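Local atomic coordinates of phospholipase C-beta (PLC-beta) (Sepia officinalis, PDB entry 3QR0), a protein that belongs to the phospholipase C-beta family, a multidomain protein joining PH, EF-hand-like, TIM-barrel and C2 domains, with a calcium ion bound in the barrel. Residues 393-405 against 428-440. Residues are numbered along the deposited sequence; the frame is centred on the assembly and turned at random.
Sequences FKDVVYAIAESAF and LAQYCNEAFGELL
Leu428 CD2 stands over the face of the Phe393 ring, the first of three CH-pi contacts that join helix 393-403 to helix 422-436, a worked example of near-parallel helix packing in an alpha/beta barrel; the axes of segments 393-403 and 428-436 come within 8.7 Å at a crossing angle of -29°. The methyl lies 3.3 Å from the ring centroid, almost on its normal, a tight contact made possible because Phe393 carries CG anti to its backbone nitrogen (chi1 176°). Cys432 SG meets the edge of the same ring, in its plane. The extended chain of Lys394 lays CD over the Tyr431 ring, 4.1 Å from its centroid, while Ala435 CB sits over the centre of the Tyr398 ring, 3.8 Å from its centroid.

Apolar packing fills the middle. Val397 CG2 rests on Ala435 CB, and its CG1 touches Phe436 CZ at 3.8 Å. Ala401 CB lies at the edge of the Phe436 ring and also presses on Ala435 O (3.3 Å). Beyond the helices, the Phe405 and Leu439 side chains pass each other in opposite directions, CE2 touching CD2.

At the more exposed side, a water is bonded to Tyr398 OH and only weakly to Glu434 O. Within its own helix, Gln430 NE2 donates to Glu434 OE2 (3.2 Å) from above the carboxylate plane. Tyr431 OH is hydrogen-bonded to Glu378.

Both helices flank the barrel sheet within the X-domain range: Phe393 and Ile400 reach strand 366-372, Phe436 and Leu439 touch Ile466 of strand 466-469, and helix 354-361 packs against Val396 and Ala399.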
loop_
_atom_site.group_PDB
_atom_site.type_symbol
_atom_site.label_atom_id
_atom_site.label_comp_id
_atom_site.label_asym_id
_atom_site.label_seq_id
_atom_site.Cartn_x
_atom_site.Cartn_y
_atom_site.Cartn_z
ATOM N N PHE A 393 0.183 28.050 3.014
ATOM C CA PHE A 393 1.253 27.267 3.625
ATOM C C PHE A 393 0.894 26.867 5.061
ATOM O O PHE A 393 1.116 25.723 5.468
ATOM C CB PHE A 393 2.567 28.051 3.612
ATOM C CG PHE A 393 3.690 27.349 4.321
ATOM C CD1 PHE A 393 4.513 26.471 3.639
ATOM C CD2 PHE A 393 3.910 27.554 5.678
ATOM C CE1 PHE A 393 5.542 25.802 4.297
ATOM C CE2 PHE A 393 4.938 26.896 6.340
ATOM C CZ PHE A 393 5.756 26.020 5.648
ATOM N N LYS A 394 0.343 27.815 5.817
ATOM C CA LYS A 394 -0.063 27.575 7.209
ATOM C C LYS A 394 -1.032 26.392 7.328
ATOM O O LYS A 394 -0.852 25.526 8.187
ATOM C CB LYS A 394 -0.692 28.845 7.801
ATOM C CG LYS A 394 -1.096 28.763 9.265
ATOM C CD LYS A 394 -1.606 30.128 9.731
ATOM C CE LYS A 394 -2.149 30.105 11.146
ATOM N NZ LYS A 394 -2.370 31.491 11.651
ATOM N N ASP A 395 -2.043 26.351 6.462
ATOM C CA ASP A 395 -2.993 25.238 6.455
ATOM C C ASP A 395 -2.292 23.901 6.201
ATOM O O ASP A 395 -2.600 22.906 6.856
ATOM C CB ASP A 395 -4.096 25.443 5.403
ATOM C CG ASP A 395 -5.067 26.559 5.769
ATOM O OD1 ASP A 395 -5.067 27.013 6.934
ATOM O OD2 ASP A 395 -5.842 26.983 4.887
ATOM N N VAL A 396 -1.356 23.873 5.255
ATOM C CA VAL A 396 -0.628 22.639 4.946
ATOM C C VAL A 396 0.165 22.114 6.159
ATOM O O VAL A 396 0.078 20.927 6.496
ATOM C CB VAL A 396 0.304 22.812 3.716
ATOM C CG1 VAL A 396 1.250 21.635 3.584
ATOM C CG2 VAL A 396 -0.520 22.981 2.440
ATOM N N VAL A 397 0.926 22.978 6.826
ATOM C CA VAL A 397 1.759 22.501 7.946
ATOM C C VAL A 397 0.941 22.019 9.147
ATOM O O VAL A 397 1.336 21.073 9.827
ATOM C CB VAL A 397 2.857 23.507 8.383
ATOM C CG1 VAL A 397 3.949 23.607 7.301
ATOM C CG2 VAL A 397 2.272 24.868 8.708
ATOM N N TYR A 398 -0.201 22.647 9.401
ATOM C CA TYR A 398 -1.125 22.141 10.423
ATOM C C TYR A 398 -1.740 20.794 10.010
ATOM O O TYR A 398 -2.000 19.945 10.863
ATOM C CB TYR A 398 -2.201 23.185 10.758
ATOM C CG TYR A 398 -1.712 24.196 11.767
ATOM C CD1 TYR A 398 -1.774 23.922 13.131
ATOM C CD2 TYR A 398 -1.154 25.404 11.367
ATOM C CE1 TYR A 398 -1.318 24.834 14.071
ATOM C CE2 TYR A 398 -0.687 26.328 12.300
ATOM C CZ TYR A 398 -0.775 26.036 13.652
ATOM O OH TYR A 398 -0.319 26.934 14.583
ATOM N N ALA A 399 -1.943 20.597 8.707
ATOM C CA ALA A 399 -2.379 19.301 8.164
ATOM C C ALA A 399 -1.304 18.233 8.360
ATOM O O ALA A 399 -1.589 17.118 8.821
ATOM C CB ALA A 399 -2.715 19.432 6.676
ATOM N N ILE A 400 -0.067 18.580 8.020
ATOM C CA ILE A 400 1.066 17.682 8.220
ATOM C C ILE A 400 1.217 17.317 9.703
ATOM O O ILE A 400 1.404 16.147 10.048
ATOM C CB ILE A 400 2.387 18.295 7.677
ATOM C CG1 ILE A 400 2.339 18.383 6.144
ATOM C CG2 ILE A 400 3.587 17.453 8.104
ATOM C CD1 ILE A 400 3.429 19.233 5.522
ATOM N N ALA A 401 1.111 18.321 10.573
ATOM C CA ALA A 401 1.250 18.109 12.012
ATOM C C ALA A 401 0.189 17.137 12.544
ATOM O O ALA A 401 0.477 16.328 13.423
ATOM C CB ALA A 401 1.190 19.446 12.759
ATOM N N GLU A 402 -1.023 17.205 11.999
ATOM C CA GLU A 402 -2.096 16.286 12.382
ATOM C C GLU A 402 -1.812 14.827 12.000
ATOM O O GLU A 402 -1.985 13.919 12.816
ATOM C CB GLU A 402 -3.427 16.724 11.747
ATOM C CG GLU A 402 -4.612 15.829 12.100
ATOM C CD GLU A 402 -5.854 16.096 11.271
ATOM O OE1 GLU A 402 -5.956 17.166 10.625
ATOM O OE2 GLU A 402 -6.744 15.217 11.285
ATOM N N SER A 403 -1.388 14.602 10.762
ATOM C CA SER A 403 -1.393 13.259 10.175
ATOM C C SER A 403 -0.027 12.572 10.138
ATOM O O SER A 403 0.049 11.370 9.897
ATOM C CB SER A 403 -1.969 13.331 8.759
ATOM O OG SER A 403 -3.265 13.909 8.780
ATOM N N ALA A 404 1.038 13.327 10.400
ATOM C CA ALA A 404 2.415 12.853 10.200
ATOM C C ALA A 404 2.718 11.488 10.809
ATOM O O ALA A 404 3.384 10.668 10.183
ATOM C CB ALA A 404 3.404 13.884 10.737
ATOM N N PHE A 405 2.233 11.248 12.025
ATOM C CA PHE A 405 2.577 10.036 12.749
ATOM C C PHE A 405 1.383 9.178 13.168
ATOM O O PHE A 405 1.479 8.404 14.121
ATOM C CB PHE A 405 3.468 10.400 13.943
ATOM C CG PHE A 405 4.664 11.221 13.550
ATOM C CD1 PHE A 405 5.686 10.653 12.799
ATOM C CD2 PHE A 405 4.741 12.569 13.868
ATOM C CE1 PHE A 405 6.784 11.408 12.402
ATOM C CE2 PHE A 405 5.834 13.330 13.477
ATOM C CZ PHE A 405 6.858 12.751 12.745
ATOM N N LEU A 428 7.099 31.263 7.061
ATOM C CA LEU A 428 7.264 29.816 6.870
ATOM C C LEU A 428 7.862 29.193 8.125
ATOM O O LEU A 428 7.322 28.228 8.665
ATOM C CB LEU A 428 8.175 29.490 5.683
ATOM C CG LEU A 428 7.771 29.888 4.263
ATOM C CD1 LEU A 428 8.872 29.499 3.288
ATOM C CD2 LEU A 428 6.449 29.269 3.852
ATOM N N ALA A 429 8.980 29.758 8.579
ATOM C CA ALA A 429 9.686 29.264 9.764
ATOM C C ALA A 429 8.815 29.355 11.004
ATOM O O ALA A 429 8.769 28.421 11.805
ATOM C CB ALA A 429 10.980 30.041 9.977
ATOM N N GLN A 430 8.119 30.478 11.151
ATOM C CA GLN A 430 7.225 30.693 12.285
ATOM C C GLN A 430 6.123 29.638 12.334
ATOM O O GLN A 430 5.878 29.046 13.385
ATOM C CB GLN A 430 6.601 32.089 12.219
ATOM C CG GLN A 430 5.670 32.402 13.376
ATOM C CD GLN A 430 5.019 33.767 13.253
ATOM O OE1 GLN A 430 5.605 34.708 12.714
ATOM N NE2 GLN A 430 3.801 33.880 13.763
ATOM N N TYR A 431 5.471 29.398 11.198
ATOM C CA TYR A 431 4.355 28.444 11.148
ATOM C C TYR A 431 4.812 26.994 11.303
ATOM O O TYR A 431 4.074 26.174 11.850
ATOM C CB TYR A 431 3.513 28.625 9.877
ATOM C CG TYR A 431 2.912 30.011 9.706
ATOM C CD1 TYR A 431 2.389 30.713 10.793
ATOM C CD2 TYR A 431 2.860 30.614 8.456
ATOM C CE1 TYR A 431 1.848 31.977 10.635
ATOM C CE2 TYR A 431 2.316 31.873 8.284
ATOM C CZ TYR A 431 1.812 32.552 9.375
ATOM O OH TYR A 431 1.277 33.809 9.210
ATOM N N CYS A 432 6.018 26.676 10.831
ATOM C CA CYS A 432 6.614 25.365 11.107
ATOM C C CYS A 432 6.757 25.177 12.613
ATOM O O CYS A 432 6.366 24.147 13.154
ATOM C CB CYS A 432 7.990 25.216 10.455
ATOM S SG CYS A 432 7.945 24.924 8.676
ATOM N N ASN A 433 7.319 26.179 13.281
ATOM C CA ASN A 433 7.512 26.115 14.728
ATOM C C ASN A 433 6.188 25.955 15.469
ATOM O O ASN A 433 6.047 25.081 16.327
ATOM C CB ASN A 433 8.264 27.353 15.232
ATOM C CG ASN A 433 9.748 27.303 14.907
ATOM O OD1 ASN A 433 10.443 26.362 15.288
ATOM N ND2 ASN A 433 10.241 28.320 14.212
ATOM N N GLU A 434 5.215 26.786 15.116
ATOM C CA GLU A 434 3.925 26.783 15.798
ATOM C C GLU A 434 3.102 25.531 15.492
ATOM O O GLU A 434 2.442 24.999 16.381
ATOM C CB GLU A 434 3.136 28.050 15.458
ATOM C CG GLU A 434 3.767 29.312 16.056
ATOM C CD GLU A 434 3.092 30.604 15.613
ATOM O OE1 GLU A 434 2.114 30.552 14.836
ATOM O OE2 GLU A 434 3.554 31.680 16.047
ATOM N N ALA A 435 3.150 25.060 14.246
ATOM C CA ALA A 435 2.381 23.882 13.845
ATOM C C ALA A 435 2.977 22.586 14.388
ATOM O O ALA A 435 2.241 21.721 14.877
ATOM C CB ALA A 435 2.262 23.810 12.326
ATOM N N PHE A 436 4.302 22.452 14.305
ATOM C CA PHE A 436 4.973 21.193 14.635
ATOM C C PHE A 436 5.412 21.074 16.086
ATOM O O PHE A 436 5.469 19.964 16.614
ATOM C CB PHE A 436 6.204 20.973 13.746
ATOM C CG PHE A 436 5.910 20.964 12.269
ATOM C CD1 PHE A 436 4.752 20.386 11.768
ATOM C CD2 PHE A 436 6.817 21.514 11.372
ATOM C CE1 PHE A 436 4.497 20.376 10.403
ATOM C CE2 PHE A 436 6.566 21.501 10.002
ATOM C CZ PHE A 436 5.408 20.940 9.522
ATOM N N GLY A 437 5.748 22.199 16.716
ATOM C CA GLY A 437 6.262 22.207 18.087
ATOM C C GLY A 437 7.427 21.246 18.287
ATOM O O GLY A 437 8.431 21.314 17.573
ATOM N N GLU A 438 7.268 20.337 19.248
ATOM C CA GLU A 438 8.297 19.353 19.611
ATOM C C GLU A 438 8.675 18.397 18.474
ATOM O O GLU A 438 9.791 17.878 18.450
ATOM C CB GLU A 438 7.818 18.524 20.805
ATOM C CG GLU A 438 8.921 17.719 21.483
ATOM C CD GLU A 438 8.411 16.907 22.649
ATOM O OE1 GLU A 438 7.425 16.156 22.474
ATOM O OE2 GLU A 438 9.006 17.011 23.736
ATOM N N LEU A 439 7.748 18.162 17.545
ATOM C CA LEU A 439 7.997 17.279 16.397
ATOM C C LEU A 439 9.132 17.771 15.499
ATOM O O LEU A 439 9.792 16.976 14.833
ATOM C CB LEU A 439 6.731 17.122 15.544
ATOM C CG LEU A 439 5.454 16.642 16.235
ATOM C CD1 LEU A 439 4.293 16.649 15.240
ATOM C CD2 LEU A 439 5.652 15.261 16.855
ATOM N N LEU A 440 9.345 19.081 15.466
ATOM C CA LEU A 440 10.344 19.669 14.583
ATOM C C LEU A 440 11.760 19.402 15.087
ATOM O O LEU A 440 12.093 19.753 16.222
ATOM C CB LEU A 440 10.110 21.172 14.466
ATOM C CG LEU A 440 10.963 21.930 13.451
ATOM C CD1 LEU A 440 10.764 21.373 12.043
ATOM C CD2 LEU A 440 10.611 23.413 13.503
HETATM O O HOH W 1 0.354 29.345 13.636
HETATM O O HOH W 2 -0.654 26.202 17.113
#